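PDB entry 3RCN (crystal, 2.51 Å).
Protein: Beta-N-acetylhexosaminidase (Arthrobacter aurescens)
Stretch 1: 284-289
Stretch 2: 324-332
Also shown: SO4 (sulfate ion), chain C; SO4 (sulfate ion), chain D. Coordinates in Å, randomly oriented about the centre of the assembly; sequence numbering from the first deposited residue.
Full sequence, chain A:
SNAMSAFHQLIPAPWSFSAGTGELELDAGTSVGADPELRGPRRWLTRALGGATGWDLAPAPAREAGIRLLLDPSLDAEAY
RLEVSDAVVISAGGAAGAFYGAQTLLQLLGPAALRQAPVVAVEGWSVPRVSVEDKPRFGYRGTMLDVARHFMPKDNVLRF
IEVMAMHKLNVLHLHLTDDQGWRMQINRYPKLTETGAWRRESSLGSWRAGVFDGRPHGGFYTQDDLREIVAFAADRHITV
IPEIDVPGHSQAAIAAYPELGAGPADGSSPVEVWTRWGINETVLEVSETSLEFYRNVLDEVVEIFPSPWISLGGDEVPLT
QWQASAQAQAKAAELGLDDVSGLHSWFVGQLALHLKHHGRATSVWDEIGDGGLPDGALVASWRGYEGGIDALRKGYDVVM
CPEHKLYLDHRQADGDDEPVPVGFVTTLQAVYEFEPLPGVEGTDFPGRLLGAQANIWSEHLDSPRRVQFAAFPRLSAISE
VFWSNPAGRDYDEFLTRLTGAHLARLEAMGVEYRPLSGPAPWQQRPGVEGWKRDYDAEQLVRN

Stretch 1 (284-289) LEVSET
Stretch 2 (324-332) ASAQAQAKA

Residues 284-289 run as an extended loop into the start of a helix, whereas 324-332 enter a helix at A326; together the two stretches bury 264 Å². L284, E285 and V286 have phi/psi of -61/147, -90/114 and -78/126, and S287 (-175/173) occupies the N-cap position before E288 (-66/-37) turns helical. In the second stretch, S325 (-96/113, chi1 180°) caps the helix by accepting from A328 N at its OG (3.1 Å); the backbone bond from K331 N to Q327 O (3.0 Å) places Q327 and K331 one turn apart. The register pairs V286 with A328 (CA-CA 7.1 Å) and S287 with K331 (7.4 Å).

Q327 covers the most surface. Its CA-CB bond points toward the loop, and chi1 t, chi2 m and chi3 -18° bring the amide to the backbone of V286. There NE2 donates to V286 O (2.9 Å, 160°), while OE1 accepts from a water that in turn accepts from V286 N (OE1-water O 3.0 Å, V286 N-water O 2.8 Å). An amide suits this position because it offers both a donor and an acceptor to one peptide-lined site. Q327 OE1 also lies 3.2 Å from E285 CG, packing against the extended E285 side chain (chi1 and chi2 t).

K331, also directed toward the loop, extends through t, p, t, t rotamers. Its aliphatic part passes V286 O (CG-O 4.3 Å), and its NZ forms a salt bridge with E288 OE2 (3.3 Å); E288 folds into m, m with chi3 -36° to meet it.

A sulfate, probably from the crystallisation liquor, bridges the stretches: its O2 accepts from E288 N (2.7 Å) and K331 NZ (3.1 Å), and its O3 from Q327 NE2 (3.1 Å). The free amide at the helix start and the lysine ammonium suit an anion here.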

# COMPACT_ATOMS: atom_id res chain seq x y z
N LEU A 284 28.88 17.39 -8.24
CA LEU A 284 29.57 17.88 -7.06
C LEU A 284 30.88 18.58 -7.42
O LEU A 284 31.57 18.21 -8.38
CB LEU A 284 29.87 16.75 -6.09
CG LEU A 284 28.67 16.06 -5.45
CD1 LEU A 284 29.15 14.95 -4.53
CD2 LEU A 284 27.81 17.05 -4.67
N GLU A 285 31.22 19.59 -6.64
CA GLU A 285 32.54 20.14 -6.67
C GLU A 285 33.28 19.31 -5.64
O GLU A 285 32.96 19.38 -4.46
CB GLU A 285 32.50 21.61 -6.25
CG GLU A 285 33.89 22.22 -6.12
CD GLU A 285 33.85 23.71 -5.78
OE1 GLU A 285 34.18 24.52 -6.68
OE2 GLU A 285 33.51 24.05 -4.63
N VAL A 286 34.25 18.52 -6.09
CA VAL A 286 35.00 17.66 -5.18
C VAL A 286 36.06 18.46 -4.41
O VAL A 286 36.91 19.12 -5.00
CB VAL A 286 35.66 16.48 -5.91
CG1 VAL A 286 34.61 15.73 -6.72
CG2 VAL A 286 36.76 16.96 -6.81
N SER A 287 36.01 18.35 -3.09
CA SER A 287 36.74 19.25 -2.22
C SER A 287 36.56 18.77 -0.80
O SER A 287 35.80 17.83 -0.54
CB SER A 287 36.19 20.67 -2.33
OG SER A 287 34.88 20.73 -1.81
N GLU A 288 37.28 19.40 0.12
CA GLU A 288 37.29 18.93 1.50
C GLU A 288 35.91 19.10 2.10
O GLU A 288 35.46 18.27 2.88
CB GLU A 288 38.35 19.66 2.34
CG GLU A 288 39.78 19.31 1.99
CD GLU A 288 40.07 17.81 1.99
OE1 GLU A 288 39.49 17.07 2.83
OE2 GLU A 288 40.87 17.36 1.14
N THR A 289 35.25 20.20 1.73
CA THR A 289 33.93 20.47 2.27
C THR A 289 32.87 19.46 1.81
O THR A 289 32.15 18.93 2.64
CB THR A 289 33.49 21.94 2.08
OG1 THR A 289 33.58 22.32 0.71
CG2 THR A 289 34.39 22.85 2.90
N ALA A 324 36.48 22.88 -16.54
CA ALA A 324 36.36 24.33 -16.58
C ALA A 324 36.52 24.96 -15.20
O ALA A 324 36.40 26.17 -15.03
CB ALA A 324 35.02 24.74 -17.21
N SER A 325 36.78 24.13 -14.19
CA SER A 325 36.77 24.59 -12.80
C SER A 325 38.15 24.97 -12.27
O SER A 325 39.01 24.10 -12.11
CB SER A 325 36.17 23.49 -11.93
OG SER A 325 36.15 23.88 -10.57
N ALA A 326 38.37 26.25 -11.99
CA ALA A 326 39.62 26.67 -11.36
C ALA A 326 39.87 25.88 -10.07
O ALA A 326 41.02 25.56 -9.76
CB ALA A 326 39.63 28.17 -11.08
N GLN A 327 38.81 25.54 -9.34
CA GLN A 327 38.97 24.81 -8.08
C GLN A 327 39.39 23.37 -8.31
O GLN A 327 40.18 22.81 -7.57
CB GLN A 327 37.68 24.84 -7.25
CG GLN A 327 37.76 24.11 -5.91
CD GLN A 327 37.51 22.61 -5.99
OE1 GLN A 327 36.96 22.10 -6.98
NE2 GLN A 327 37.94 21.88 -4.96
N ALA A 328 38.81 22.76 -9.33
CA ALA A 328 39.08 21.37 -9.64
C ALA A 328 40.53 21.24 -10.12
O ALA A 328 41.26 20.33 -9.71
CB ALA A 328 38.10 20.88 -10.71
N GLN A 329 40.94 22.16 -10.98
CA GLN A 329 42.32 22.21 -11.45
C GLN A 329 43.29 22.32 -10.29
O GLN A 329 44.20 21.52 -10.16
CB GLN A 329 42.49 23.38 -12.42
CG GLN A 329 41.60 23.26 -13.66
CD GLN A 329 41.99 22.09 -14.56
OE1 GLN A 329 43.01 21.43 -14.35
NE2 GLN A 329 41.17 21.83 -15.58
N ALA A 330 43.08 23.32 -9.43
CA ALA A 330 43.89 23.47 -8.23
C ALA A 330 43.98 22.16 -7.42
O ALA A 330 45.07 21.75 -7.03
CB ALA A 330 43.35 24.61 -7.34
N LYS A 331 42.84 21.52 -7.21
CA LYS A 331 42.77 20.29 -6.42
C LYS A 331 43.58 19.13 -7.00
O LYS A 331 44.26 18.40 -6.28
CB LYS A 331 41.31 19.83 -6.25
CG LYS A 331 41.15 18.80 -5.16
CD LYS A 331 41.57 19.41 -3.84
CE LYS A 331 41.50 18.41 -2.71
NZ LYS A 331 41.93 19.08 -1.47
N ALA A 332 43.49 18.97 -8.31
CA ALA A 332 44.24 17.94 -9.01
C ALA A 332 45.76 18.16 -8.89
O ALA A 332 46.54 17.21 -8.85
CB ALA A 332 43.78 17.88 -10.47
S SO4 C . 39.81 22.14 -1.18
O1 SO4 C . 38.97 23.05 -0.39
O2 SO4 C . 39.33 20.77 -1.04
O3 SO4 C . 39.77 22.52 -2.59
O4 SO4 C . 41.18 22.22 -0.69
S SO4 D . 41.96 18.80 -18.18
O1 SO4 D . 41.32 20.12 -18.23
O2 SO4 D . 41.00 17.76 -18.55
O3 SO4 D . 43.07 18.77 -19.12
O4 SO4 D . 42.44 18.54 -16.82
O HOH W 1 35.46 19.84 -8.23